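Long-range contacts in 6-carboxyhexanoate--CoA ligase (Aquifex aeolicus, PDB 5TVA), which belongs to the BioW family of CoA ligases and holds coenzyme A and adenosine monophosphate in a single chain: residues D2-M8 against A20-K26; V93-A97 against M118-G123; G123-E127 against V219-L224; V134-D140 against L231-L237. Numbering follows the deposited sequence.

Contact 1 (D2-M8 against A20-K26). With COA (coenzyme A), chain D.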
# COMPACT_ATOMS: atom_id res chain seq x y z
N ASP A 2 2.56 23.81 -12.00
CA ASP A 2 1.80 22.91 -12.84
C ASP A 2 2.25 21.45 -12.68
O ASP A 2 3.39 21.11 -12.97
CB ASP A 2 1.91 23.33 -14.31
CG ASP A 2 0.71 24.15 -14.77
OD1 ASP A 2 0.21 24.99 -13.98
OD2 ASP A 2 0.25 23.95 -15.93
N LEU A 3 1.36 20.59 -12.19
CA LEU A 3 1.67 19.20 -11.94
C LEU A 3 0.85 18.31 -12.86
O LEU A 3 -0.29 18.64 -13.22
CB LEU A 3 1.38 18.81 -10.49
CG LEU A 3 2.29 19.30 -9.37
CD1 LEU A 3 1.73 18.78 -8.04
CD2 LEU A 3 3.76 18.87 -9.57
N PHE A 4 1.43 17.17 -13.22
CA PHE A 4 0.77 16.15 -14.02
C PHE A 4 0.87 14.82 -13.29
O PHE A 4 1.96 14.44 -12.82
CB PHE A 4 1.38 16.06 -15.42
CG PHE A 4 1.14 17.27 -16.28
CD1 PHE A 4 1.96 18.39 -16.15
CD2 PHE A 4 0.11 17.30 -17.22
CE1 PHE A 4 1.75 19.52 -16.94
CE2 PHE A 4 -0.11 18.43 -18.01
CZ PHE A 4 0.72 19.54 -17.87
N SER A 5 -0.25 14.12 -13.17
CA SER A 5 -0.28 12.78 -12.62
C SER A 5 -0.08 11.79 -13.76
O SER A 5 -0.75 11.89 -14.79
CB SER A 5 -1.62 12.55 -11.92
OG SER A 5 -1.94 11.18 -11.84
N VAL A 6 0.87 10.86 -13.59
CA VAL A 6 1.20 9.88 -14.63
C VAL A 6 0.95 8.50 -14.07
O VAL A 6 1.70 8.03 -13.21
CB VAL A 6 2.66 10.01 -15.10
CG1 VAL A 6 2.93 9.02 -16.22
CG2 VAL A 6 2.94 11.42 -15.54
N ARG A 7 -0.09 7.83 -14.57
CA ARG A 7 -0.49 6.53 -14.04
C ARG A 7 -0.30 5.46 -15.10
O ARG A 7 -0.82 5.59 -16.21
CB ARG A 7 -1.95 6.51 -13.58
CG ARG A 7 -2.22 7.25 -12.28
CD ARG A 7 -3.74 7.28 -11.97
NE ARG A 7 -4.42 8.34 -12.73
CZ ARG A 7 -5.75 8.51 -12.81
NH1 ARG A 7 -6.59 7.69 -12.19
NH2 ARG A 7 -6.23 9.52 -13.52
N MET A 8 0.40 4.38 -14.73
CA MET A 8 0.66 3.26 -15.62
C MET A 8 0.15 1.97 -14.99
O MET A 8 0.35 1.75 -13.79
CB MET A 8 2.16 3.14 -15.91
CG MET A 8 2.59 1.97 -16.85
SD MET A 8 2.73 0.33 -16.08
CE MET A 8 4.07 0.60 -14.92
N ALA A 20 2.17 1.79 -11.42
CA ALA A 20 2.94 2.80 -10.72
C ALA A 20 2.36 4.15 -11.11
O ALA A 20 1.72 4.29 -12.15
CB ALA A 20 4.44 2.74 -11.09
N GLU A 21 2.63 5.15 -10.27
CA GLU A 21 2.20 6.51 -10.51
C GLU A 21 3.33 7.47 -10.16
O GLU A 21 4.07 7.24 -9.20
CB GLU A 21 0.94 6.86 -9.69
CG GLU A 21 0.48 8.31 -9.83
CD GLU A 21 -0.93 8.53 -9.27
OE1 GLU A 21 -1.53 7.56 -8.76
OE2 GLU A 21 -1.46 9.67 -9.40
N ARG A 22 3.48 8.51 -10.98
CA ARG A 22 4.39 9.62 -10.72
C ARG A 22 3.62 10.93 -10.89
O ARG A 22 2.80 11.07 -11.80
CB ARG A 22 5.59 9.60 -11.69
CG ARG A 22 6.38 8.30 -11.64
CD ARG A 22 7.34 8.26 -10.46
NE ARG A 22 8.10 7.00 -10.45
CZ ARG A 22 7.70 5.88 -9.84
NH1 ARG A 22 6.57 5.87 -9.14
NH2 ARG A 22 8.45 4.79 -9.90
N ILE A 23 3.91 11.90 -10.02
CA ILE A 23 3.29 13.22 -10.09
C ILE A 23 4.43 14.21 -10.16
O ILE A 23 5.20 14.34 -9.21
CB ILE A 23 2.40 13.51 -8.87
CG1 ILE A 23 1.41 12.37 -8.67
CG2 ILE A 23 1.71 14.84 -9.03
CD1 ILE A 23 0.60 12.49 -7.40
N VAL A 24 4.55 14.91 -11.29
CA VAL A 24 5.75 15.69 -11.58
C VAL A 24 5.38 16.97 -12.32
O VAL A 24 4.29 17.11 -12.88
CB VAL A 24 6.78 14.87 -12.42
CG1 VAL A 24 7.18 13.59 -11.70
CG2 VAL A 24 6.23 14.55 -13.81
N LYS A 25 6.35 17.89 -12.33
CA LYS A 25 6.30 19.09 -13.17
C LYS A 25 6.42 18.71 -14.65
O LYS A 25 7.01 17.69 -15.00
CB LYS A 25 7.45 20.04 -12.81
CG LYS A 25 7.28 20.76 -11.49
CD LYS A 25 8.59 21.42 -11.04
CE LYS A 25 8.36 22.27 -9.79
NZ LYS A 25 9.58 22.38 -8.94
N LYS A 26 5.87 19.57 -15.51
CA LYS A 26 5.87 19.28 -16.95
C LYS A 26 7.27 19.02 -17.48
O LYS A 26 7.45 18.19 -18.38
CB LYS A 26 5.23 20.44 -17.73
CG LYS A 26 5.42 20.32 -19.25
CD LYS A 26 4.47 21.23 -20.03
CE LYS A 26 4.42 20.84 -21.51
NZ LYS A 26 3.83 19.48 -21.75
N1A COA D . -3.98 -4.33 -9.25
C2A COA D . -4.80 -5.03 -10.04
N3A COA D . -5.49 -4.45 -11.02
C4A COA D . -5.41 -3.12 -11.22
C5A COA D . -4.56 -2.35 -10.41
C6A COA D . -3.84 -3.02 -9.40
N6A COA D . -2.92 -2.22 -8.49
N7A COA D . -4.63 -1.08 -10.81
C8A COA D . -5.48 -1.02 -11.82
N9A COA D . -5.93 -2.25 -12.10
C1B COA D . -6.97 -2.43 -13.15
C2B COA D . -7.60 -3.47 -13.50
O2B COA D . -8.07 -4.32 -12.40
C3B COA D . -8.92 -2.55 -13.98
O3B COA D . -9.51 -2.04 -12.75
P3B COA D . -10.97 -2.45 -12.03
O7A COA D . -11.59 -1.17 -11.58
O8A COA D . -11.90 -3.19 -12.94
O9A COA D . -10.74 -3.30 -10.81
C4B COA D . -8.40 -1.59 -14.71
O4B COA D . -6.86 -1.65 -14.48
C5B COA D . -8.92 -0.11 -14.37
O5B COA D . -8.28 0.39 -13.25
P1A COA D . -7.88 2.00 -13.02
O1A COA D . -8.51 2.49 -11.71
O2A COA D . -8.30 2.89 -14.17
O3A COA D . -6.25 2.07 -12.82
P2A COA D . -5.24 3.39 -13.11
O4A COA D . -4.96 3.40 -14.62
O5A COA D . -5.93 4.71 -12.77
O6A COA D . -3.82 3.14 -12.21
CBP COA D . -2.35 2.34 -10.25
CCP COA D . -3.82 2.66 -10.83
CDP COA D . -1.80 1.05 -10.90
CEP COA D . -1.37 3.44 -10.72
CAP COA D . -2.38 2.22 -8.63
OAP COA D . -2.46 0.92 -8.19
C9P COA D . -1.17 2.83 -7.87
O9P COA D . -1.18 3.98 -7.47
N8P COA D . 0.02 2.03 -7.61
C7P COA D . 1.22 2.60 -6.91
C6P COA D . 1.52 1.91 -5.59
C5P COA D . 1.87 0.38 -5.70
O5P COA D . 1.22 -0.36 -6.34
N4P COA D . 3.05 -0.12 -4.96
C3P COA D . 3.44 -1.58 -5.07
C2P COA D . 4.43 -1.91 -3.94
S1P COA D . 3.60 -1.36 -2.42

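Contact 2 (V93-A97 against M118-G123)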
# COMPACT_ATOMS: atom_id res chain seq x y z
N VAL A 93 -10.29 -8.09 16.28
CA VAL A 93 -10.35 -7.38 15.00
C VAL A 93 -9.04 -7.56 14.24
O VAL A 93 -9.03 -7.94 13.07
CB VAL A 93 -10.69 -5.90 15.23
CG1 VAL A 93 -10.53 -5.11 13.93
CG2 VAL A 93 -12.11 -5.75 15.79
N ALA A 94 -7.92 -7.28 14.91
CA ALA A 94 -6.62 -7.50 14.28
C ALA A 94 -6.49 -8.94 13.77
O ALA A 94 -5.97 -9.17 12.67
CB ALA A 94 -5.49 -7.17 15.25
N LYS A 95 -7.01 -9.91 14.54
CA LYS A 95 -6.84 -11.32 14.17
C LYS A 95 -7.68 -11.68 12.95
O LYS A 95 -7.23 -12.47 12.10
CB LYS A 95 -7.19 -12.23 15.35
CG LYS A 95 -6.08 -12.31 16.41
CD LYS A 95 -6.62 -12.73 17.78
CE LYS A 95 -7.03 -14.19 17.80
NZ LYS A 95 -5.87 -15.11 17.62
N LYS A 96 -8.88 -11.10 12.82
CA LYS A 96 -9.72 -11.43 11.67
C LYS A 96 -9.14 -10.86 10.39
O LYS A 96 -9.22 -11.51 9.33
CB LYS A 96 -11.15 -10.91 11.89
CG LYS A 96 -12.06 -11.13 10.67
CD LYS A 96 -13.46 -11.60 11.06
CE LYS A 96 -13.53 -13.13 11.15
NZ LYS A 96 -13.84 -13.78 9.83
N ALA A 97 -8.54 -9.67 10.46
CA ALA A 97 -7.74 -9.17 9.34
C ALA A 97 -6.71 -10.21 8.89
O ALA A 97 -6.70 -10.62 7.72
CB ALA A 97 -7.05 -7.87 9.74
N MET A 118 -11.70 -2.43 6.73
CA MET A 118 -12.22 -3.13 7.90
C MET A 118 -12.66 -2.14 8.98
O MET A 118 -11.87 -1.28 9.40
CB MET A 118 -11.18 -4.10 8.47
CG MET A 118 -11.57 -4.67 9.82
SD MET A 118 -10.68 -6.18 10.25
CE MET A 118 -11.28 -7.27 8.96
N ASP A 119 -13.91 -2.28 9.43
CA ASP A 119 -14.42 -1.57 10.60
C ASP A 119 -13.57 -1.84 11.84
O ASP A 119 -13.55 -2.98 12.31
CB ASP A 119 -15.88 -2.01 10.84
CG ASP A 119 -16.65 -1.08 11.75
OD1 ASP A 119 -16.08 -0.61 12.76
OD2 ASP A 119 -17.85 -0.80 11.45
N ILE A 120 -12.87 -0.82 12.37
CA ILE A 120 -12.00 -1.03 13.54
C ILE A 120 -12.76 -1.67 14.68
O ILE A 120 -12.21 -2.47 15.44
CB ILE A 120 -11.39 0.30 14.04
CG1 ILE A 120 -12.45 1.40 14.06
CG2 ILE A 120 -10.01 0.59 13.44
CD1 ILE A 120 -11.91 2.72 14.50
N GLU A 121 -14.03 -1.27 14.85
CA GLU A 121 -14.79 -1.68 16.03
C GLU A 121 -15.32 -3.09 15.90
O GLU A 121 -15.38 -3.81 16.90
CB GLU A 121 -15.93 -0.68 16.27
CG GLU A 121 -15.45 0.73 16.56
CD GLU A 121 -16.61 1.74 16.67
OE1 GLU A 121 -17.55 1.69 15.85
OE2 GLU A 121 -16.57 2.58 17.59
N THR A 122 -15.71 -3.52 14.70
CA THR A 122 -16.44 -4.77 14.55
C THR A 122 -15.75 -5.80 13.66
O THR A 122 -16.23 -6.95 13.60
CB THR A 122 -17.85 -4.50 14.00
OG1 THR A 122 -17.77 -4.08 12.63
CG2 THR A 122 -18.56 -3.40 14.81
N GLY A 123 -14.67 -5.45 12.96
CA GLY A 123 -14.02 -6.37 12.05
C GLY A 123 -14.75 -6.63 10.75
O GLY A 123 -14.30 -7.48 9.97

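Contact 3 (G123-E127 against V219-L224)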
# COMPACT_ATOMS: atom_id res chain seq x y z
N GLY A 123 -14.67 -5.45 12.96
CA GLY A 123 -14.02 -6.37 12.05
C GLY A 123 -14.75 -6.63 10.75
O GLY A 123 -14.30 -7.48 9.97
N GLU A 124 -15.85 -5.92 10.47
CA GLU A 124 -16.65 -6.21 9.29
C GLU A 124 -16.08 -5.50 8.06
O GLU A 124 -15.57 -4.37 8.14
CB GLU A 124 -18.11 -5.82 9.53
CG GLU A 124 -18.86 -5.25 8.33
CD GLU A 124 -20.34 -4.92 8.64
OE1 GLU A 124 -21.05 -4.42 7.73
OE2 GLU A 124 -20.79 -5.19 9.78
N ARG A 125 -16.17 -6.17 6.91
CA ARG A 125 -15.64 -5.64 5.66
C ARG A 125 -16.62 -4.63 5.06
O ARG A 125 -17.75 -5.00 4.72
CB ARG A 125 -15.39 -6.78 4.68
CG ARG A 125 -14.24 -7.70 5.11
CD ARG A 125 -14.03 -8.85 4.14
NE ARG A 125 -13.67 -8.42 2.79
CZ ARG A 125 -13.14 -9.23 1.88
NH1 ARG A 125 -12.91 -10.49 2.19
NH2 ARG A 125 -12.81 -8.77 0.68
N LEU A 126 -16.17 -3.38 4.87
CA LEU A 126 -17.02 -2.28 4.40
C LEU A 126 -16.90 -2.00 2.91
O LEU A 126 -17.75 -1.28 2.36
CB LEU A 126 -16.69 -0.99 5.15
CG LEU A 126 -16.65 -1.06 6.68
CD1 LEU A 126 -16.24 0.29 7.28
CD2 LEU A 126 -17.99 -1.50 7.25
N GLU A 127 -15.87 -2.52 2.23
CA GLU A 127 -15.79 -2.29 0.79
C GLU A 127 -16.97 -2.97 0.10
O GLU A 127 -17.41 -4.06 0.50
CB GLU A 127 -14.45 -2.80 0.23
CG GLU A 127 -14.30 -4.31 0.13
CD GLU A 127 -13.83 -4.95 1.42
OE1 GLU A 127 -13.69 -4.23 2.44
OE2 GLU A 127 -13.59 -6.19 1.41
N VAL A 219 -10.37 1.29 9.54
CA VAL A 219 -11.03 2.59 9.45
C VAL A 219 -12.23 2.67 10.38
O VAL A 219 -12.93 1.69 10.63
CB VAL A 219 -11.50 2.91 8.00
CG1 VAL A 219 -10.33 2.92 7.01
CG2 VAL A 219 -12.59 1.95 7.56
N SER A 220 -12.50 3.88 10.88
CA SER A 220 -13.71 4.14 11.65
C SER A 220 -14.88 4.30 10.69
O SER A 220 -14.83 5.16 9.80
CB SER A 220 -13.52 5.38 12.50
OG SER A 220 -14.54 5.48 13.47
N ARG A 221 -15.93 3.48 10.84
CA ARG A 221 -17.03 3.53 9.89
C ARG A 221 -17.61 4.94 9.76
O ARG A 221 -18.04 5.32 8.67
CB ARG A 221 -18.16 2.56 10.24
CG ARG A 221 -19.11 2.43 9.04
CD ARG A 221 -20.51 1.98 9.40
NE ARG A 221 -20.76 0.55 9.25
CZ ARG A 221 -21.58 0.01 8.35
NH1 ARG A 221 -22.23 0.77 7.48
NH2 ARG A 221 -21.74 -1.31 8.32
N LYS A 222 -17.64 5.71 10.84
CA LYS A 222 -18.27 7.02 10.75
C LYS A 222 -17.56 7.94 9.79
O LYS A 222 -18.14 8.96 9.40
CB LYS A 222 -18.35 7.66 12.14
CG LYS A 222 -17.03 8.16 12.62
CD LYS A 222 -17.05 8.62 14.07
CE LYS A 222 -15.66 8.41 14.67
NZ LYS A 222 -15.33 9.56 15.54
N GLU A 223 -16.33 7.61 9.39
CA GLU A 223 -15.50 8.41 8.49
C GLU A 223 -15.30 7.74 7.14
O GLU A 223 -14.44 8.19 6.37
CB GLU A 223 -14.13 8.67 9.11
CG GLU A 223 -14.08 9.47 10.41
CD GLU A 223 -12.74 9.31 11.10
OE1 GLU A 223 -12.70 9.26 12.36
OE2 GLU A 223 -11.71 9.20 10.39
N LEU A 224 -16.05 6.67 6.85
CA LEU A 224 -15.77 5.84 5.69
C LEU A 224 -15.80 6.65 4.40
O LEU A 224 -14.90 6.54 3.55
CB LEU A 224 -16.77 4.68 5.62
CG LEU A 224 -16.68 3.72 4.42
CD1 LEU A 224 -15.34 2.96 4.39
CD2 LEU A 224 -17.81 2.75 4.42

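Contact 4 (V134-D140 against L231-L237). With COA (coenzyme A), chain D.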
# COMPACT_ATOMS: atom_id res chain seq x y z
N VAL A 134 -10.61 -1.24 -2.48
CA VAL A 134 -10.34 0.16 -2.77
C VAL A 134 -8.84 0.32 -3.01
O VAL A 134 -8.02 -0.34 -2.36
CB VAL A 134 -10.85 1.05 -1.61
CG1 VAL A 134 -10.56 2.50 -1.86
CG2 VAL A 134 -12.34 0.84 -1.46
N ARG A 135 -8.48 1.17 -3.96
CA ARG A 135 -7.10 1.40 -4.35
C ARG A 135 -6.68 2.78 -3.91
O ARG A 135 -7.34 3.76 -4.26
CB ARG A 135 -6.92 1.27 -5.87
CG ARG A 135 -6.46 -0.07 -6.39
CD ARG A 135 -6.46 -0.03 -7.92
NE ARG A 135 -7.38 -1.02 -8.47
CZ ARG A 135 -8.45 -0.76 -9.23
NH1 ARG A 135 -8.77 0.47 -9.59
NH2 ARG A 135 -9.19 -1.78 -9.63
N THR A 136 -5.58 2.86 -3.16
CA THR A 136 -4.95 4.15 -2.88
C THR A 136 -4.21 4.61 -4.12
O THR A 136 -3.41 3.85 -4.68
CB THR A 136 -3.98 4.03 -1.71
OG1 THR A 136 -4.66 3.54 -0.55
CG2 THR A 136 -3.31 5.36 -1.41
N ILE A 137 -4.46 5.85 -4.57
CA ILE A 137 -3.83 6.41 -5.77
C ILE A 137 -3.55 7.88 -5.51
O ILE A 137 -3.83 8.41 -4.43
CB ILE A 137 -4.68 6.24 -7.06
CG1 ILE A 137 -6.03 6.95 -6.98
CG2 ILE A 137 -4.89 4.73 -7.42
CD1 ILE A 137 -6.65 7.17 -8.37
N HIS A 138 -2.96 8.54 -6.52
CA HIS A 138 -2.76 10.00 -6.50
C HIS A 138 -1.88 10.42 -5.32
O HIS A 138 -2.18 11.37 -4.59
CB HIS A 138 -4.09 10.76 -6.47
CG HIS A 138 -4.82 10.76 -7.77
ND1 HIS A 138 -4.20 10.48 -8.97
CD2 HIS A 138 -6.10 11.04 -8.07
CE1 HIS A 138 -5.08 10.58 -9.95
NE2 HIS A 138 -6.25 10.92 -9.43
N PHE A 139 -0.78 9.68 -5.15
CA PHE A 139 0.23 9.98 -4.15
C PHE A 139 1.59 9.80 -4.81
O PHE A 139 1.74 8.98 -5.71
CB PHE A 139 0.10 9.07 -2.92
CG PHE A 139 0.42 7.65 -3.20
CD1 PHE A 139 1.75 7.18 -3.10
CD2 PHE A 139 -0.57 6.78 -3.60
CE1 PHE A 139 2.07 5.86 -3.42
CE2 PHE A 139 -0.27 5.46 -3.89
CZ PHE A 139 1.08 4.99 -3.81
N ASP A 140 2.58 10.57 -4.34
CA ASP A 140 3.96 10.40 -4.78
C ASP A 140 4.88 11.11 -3.79
O ASP A 140 4.45 12.03 -3.07
CB ASP A 140 4.17 10.93 -6.20
CG ASP A 140 5.46 10.39 -6.87
OD1 ASP A 140 6.12 9.50 -6.28
OD2 ASP A 140 5.77 10.83 -8.00
N LEU A 231 -8.54 8.59 -0.21
CA LEU A 231 -7.66 7.57 -0.77
C LEU A 231 -7.64 7.63 -2.29
O LEU A 231 -6.60 7.37 -2.91
CB LEU A 231 -8.08 6.17 -0.30
CG LEU A 231 -7.99 5.85 1.19
CD1 LEU A 231 -8.72 4.54 1.51
CD2 LEU A 231 -6.53 5.78 1.61
N THR A 232 -8.79 7.94 -2.92
CA THR A 232 -8.93 7.73 -4.34
C THR A 232 -8.92 9.00 -5.17
O THR A 232 -8.77 8.91 -6.40
CB THR A 232 -10.22 6.93 -4.64
OG1 THR A 232 -11.41 7.69 -4.30
CG2 THR A 232 -10.20 5.62 -3.89
N GLN A 233 -9.01 10.18 -4.55
CA GLN A 233 -9.14 11.42 -5.30
C GLN A 233 -8.17 12.51 -4.85
O GLN A 233 -7.72 13.30 -5.68
CB GLN A 233 -10.59 11.95 -5.20
CG GLN A 233 -11.63 10.99 -5.80
CD GLN A 233 -13.07 11.58 -5.93
OE1 GLN A 233 -13.35 12.71 -5.51
NE2 GLN A 233 -13.96 10.78 -6.50
N LYS A 234 -7.85 12.62 -3.57
CA LYS A 234 -7.01 13.73 -3.16
C LYS A 234 -5.55 13.50 -3.61
O LYS A 234 -5.04 12.38 -3.61
CB LYS A 234 -7.10 13.91 -1.65
CG LYS A 234 -6.39 15.15 -1.14
CD LYS A 234 -6.71 15.43 0.32
CE LYS A 234 -5.72 16.41 0.92
NZ LYS A 234 -5.66 17.68 0.17
N VAL A 235 -4.89 14.58 -4.04
CA VAL A 235 -3.55 14.51 -4.61
C VAL A 235 -2.57 14.97 -3.54
O VAL A 235 -2.63 16.12 -3.08
CB VAL A 235 -3.44 15.35 -5.89
CG1 VAL A 235 -2.00 15.33 -6.41
CG2 VAL A 235 -4.37 14.82 -6.96
N VAL A 236 -1.67 14.07 -3.14
CA VAL A 236 -0.76 14.30 -2.02
C VAL A 236 0.67 14.04 -2.48
O VAL A 236 0.99 12.94 -2.95
CB VAL A 236 -1.10 13.40 -0.83
CG1 VAL A 236 -0.06 13.58 0.26
CG2 VAL A 236 -2.48 13.73 -0.32
N LEU A 237 1.53 15.04 -2.32
CA LEU A 237 2.98 14.87 -2.43
C LEU A 237 3.55 14.73 -1.02
O LEU A 237 3.20 15.50 -0.13
CB LEU A 237 3.64 16.07 -3.12
CG LEU A 237 3.17 16.40 -4.53
CD1 LEU A 237 3.97 17.56 -5.03
CD2 LEU A 237 3.34 15.20 -5.45
N1A COA D . -3.98 -4.33 -9.25
C2A COA D . -4.80 -5.03 -10.04
N3A COA D . -5.49 -4.45 -11.02
C4A COA D . -5.41 -3.12 -11.22
C5A COA D . -4.56 -2.35 -10.41
C6A COA D . -3.84 -3.02 -9.40
N6A COA D . -2.92 -2.22 -8.49
N7A COA D . -4.63 -1.08 -10.81
C8A COA D . -5.48 -1.02 -11.82
N9A COA D . -5.93 -2.25 -12.10
C1B COA D . -6.97 -2.43 -13.15
C2B COA D . -7.60 -3.47 -13.50
O2B COA D . -8.07 -4.32 -12.40
C3B COA D . -8.92 -2.55 -13.98
O3B COA D . -9.51 -2.04 -12.75
P3B COA D . -10.97 -2.45 -12.03
O7A COA D . -11.59 -1.17 -11.58
O8A COA D . -11.90 -3.19 -12.94
O9A COA D . -10.74 -3.30 -10.81
C4B COA D . -8.40 -1.59 -14.71
O4B COA D . -6.86 -1.65 -14.48
C5B COA D . -8.92 -0.11 -14.37
O5B COA D . -8.28 0.39 -13.25
P1A COA D . -7.88 2.00 -13.02
O1A COA D . -8.51 2.49 -11.71
O2A COA D . -8.30 2.89 -14.17
O3A COA D . -6.25 2.07 -12.82
P2A COA D . -5.24 3.39 -13.11
O4A COA D . -4.96 3.40 -14.62
O5A COA D . -5.93 4.71 -12.77
O6A COA D . -3.82 3.14 -12.21
CBP COA D . -2.35 2.34 -10.25
CCP COA D . -3.82 2.66 -10.83
CDP COA D . -1.80 1.05 -10.90
CEP COA D . -1.37 3.44 -10.72
CAP COA D . -2.38 2.22 -8.63
OAP COA D . -2.46 0.92 -8.19
C9P COA D . -1.17 2.83 -7.87
O9P COA D . -1.18 3.98 -7.47
N8P COA D . 0.02 2.03 -7.61
C7P COA D . 1.22 2.60 -6.91
C6P COA D . 1.52 1.91 -5.59
C5P COA D . 1.87 0.38 -5.70
O5P COA D . 1.22 -0.36 -6.34
N4P COA D . 3.05 -0.12 -4.96
C3P COA D . 3.44 -1.58 -5.07
C2P COA D . 4.43 -1.91 -3.94
S1P COA D . 3.60 -1.36 -2.42

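Contact 1 (D2-M8 against A20-K26)
The ring of F4 packs against the first carbons of the K26 side chain, with CE1 of F4 3.7 Å from CB of K26. The two strands run antiparallel, their axes 4.6 Å apart at closest approach. Three hydrogen-bonded pairs join them. F4 N reaches V24 O at 2.9 Å and V24 N returns to F4 O at 3.0 Å; V6 N bonds R22 O at 2.6 Å and R22 N bonds V6 O at 2.9 Å; M8 and A20 close the set likewise. CA-H...O contacts lie between them, such as E21 CA to V6 O at 3.1 Å. One face of the sheet carries S5, R7, E21 and I23. Here S5 OG donates to E21 OE2 at 2.9 Å, while E21 OE1 accepts from the backbone N of H138, tying the strands to a neighbouring loop. R7 lays its CG 3.5 Å from CD of E21 and forms a salt bridge with E51. The other face, with V6, M8 and A20, is covered by helix 29-37, and R22 pairs with E35 there. At the M8-A20 end, A20 O lies 3.5 Å from CEP of coenzyme A, and R7 NH1 lies 3.1 Å from its O5A. This beta hairpin supplies edge strand 15-25 and central strand 3-12 of a three-stranded antiparallel sheet, with R7, M8, A20 and E21 lining the coenzyme A pocket.

Contact 2 (V93-A97 against M118-G123)
Apolar packing dominates. The side chain of V93 points from helix 91-102 into the chain that turns out of strand 116-119, and CG1 of V93 lies 3.8 Å from SD of M118. M118, extended over its first two torsions, carries the sulfur on to A97, whose CB is 4.0 Å from SD of M118, and its CE comes within 4.3 Å of CG of K96. A second group of contacts sets methyl against backbone: CG2 of V93 is 3.3 Å from I120 O and 3.8 Å from G123 N, close to the turn itself. The turn is held by hydrogen bonds of its own. D119 OD1 accepts from E121 N at 3.0 Å, an Asx turn, and D119 O accepts from G123 N at 2.8 Å. G123, with positive phi, brings its backbone against V93, their CA atoms 4.8 Å apart. With no hydrogen bond crossing between the segments, helix and turn are joined by van der Waals contact, centred on a valine and a methionine.

Contact 3 (G123-E127 against V219-L224)
L126 gives the largest share of the buried area (101 of 215 Å²), and its m,t side chain meets V219, R221 and L224. CD1 of L126 lies 4.0 Å from CG2 of V219, at the end of strand 214-219. CD2 of L126 sits over one face of the R221 guanidinium, 3.9 Å from NH2 of R221. CB of L126 meets CD2 of L224 at 4.0 Å; L224, in a t,p rotamer, starts the helix that follows and also touches L117. R221 lies in a short 3-10 turn, where E223 N bonds S220 O and L224 N bonds R221 O. Although its CA-to-CB bond points sideways, the end of the R221 side chain comes nearer to the 123-127 segment. E124 meets it there: its first torsion, at 144°, lies between the wells, but the rest is extended, and OE1 of E124 reaches NH2 of R221 at 3.2 Å in a salt bridge, near the guanidinium plane. One guanidinium thus has a carboxylate at its edge and a leucine methyl over a face. E127 ties the loop to L117 of strand 116-119. Chemically, a small apolar patch around L126 is bordered by one exposed ion pair, so the two loops are held by side chains alone, without a hydrogen bond between their backbones.

Contact 4 (V134-D140 against L231-L237)
The two segments run side by side in the same direction. First I137 N bonds L231 O at 3.1 Å, at the last turns of helix 224-233; further on, V236 N bonds H138 O at 3.1 Å and D140 N bonds V236 O at 3.2 Å. F139 and V236, then D140 and L237, form parallel bridges. H138, just before the strand, has positive phi (61°). This pairing is one edge of a three-stranded parallel sheet in which strand 236-239 lies between 57-60 and 139-141; this central strand follows the helix after a short connection. Among the side chains, H138 covers the turn between helix and strand: its CD2 is 3.7 Å from Q233 O and its CB is 4.1 Å from CG2 of V235. CG1 of V134 packs 3.7 Å from CG2 of T232, and CD1 of I137 approaches T232 O at 3.4 Å. The 134-140 segment also meets the ligands. N7A of coenzyme A lies over one face of the R135 guanidinium, and CZ of F139 is 3.6 Å from C6P, at the ring edge. The backbone N of T136 is hydrogen-bonded to N1 of AMP, while its OG1 pairs with N170 and Y217.

The four contacts fall into two neighbouring pairs. Contacts 1 and 4, with centres 12 Å apart, touch through E21 and H138 and through I23 and D140, and both border coenzyme A; they rest on backbone hydrogen bonds, antiparallel in the first and parallel in the second. Contacts 2 and 3 share G123 and lie about 9 Å apart between centres, contact 2 at the turn leaving strand 116-119 and contact 3 in the loop after it; neither has a hydrogen bond across it. Contact 1 is largely buried, contacts 2 and 4 partly so, and contact 3 sits at the surface, where a salt bridge joins apolar packing, while contact 2 relies on van der Waals contact alone.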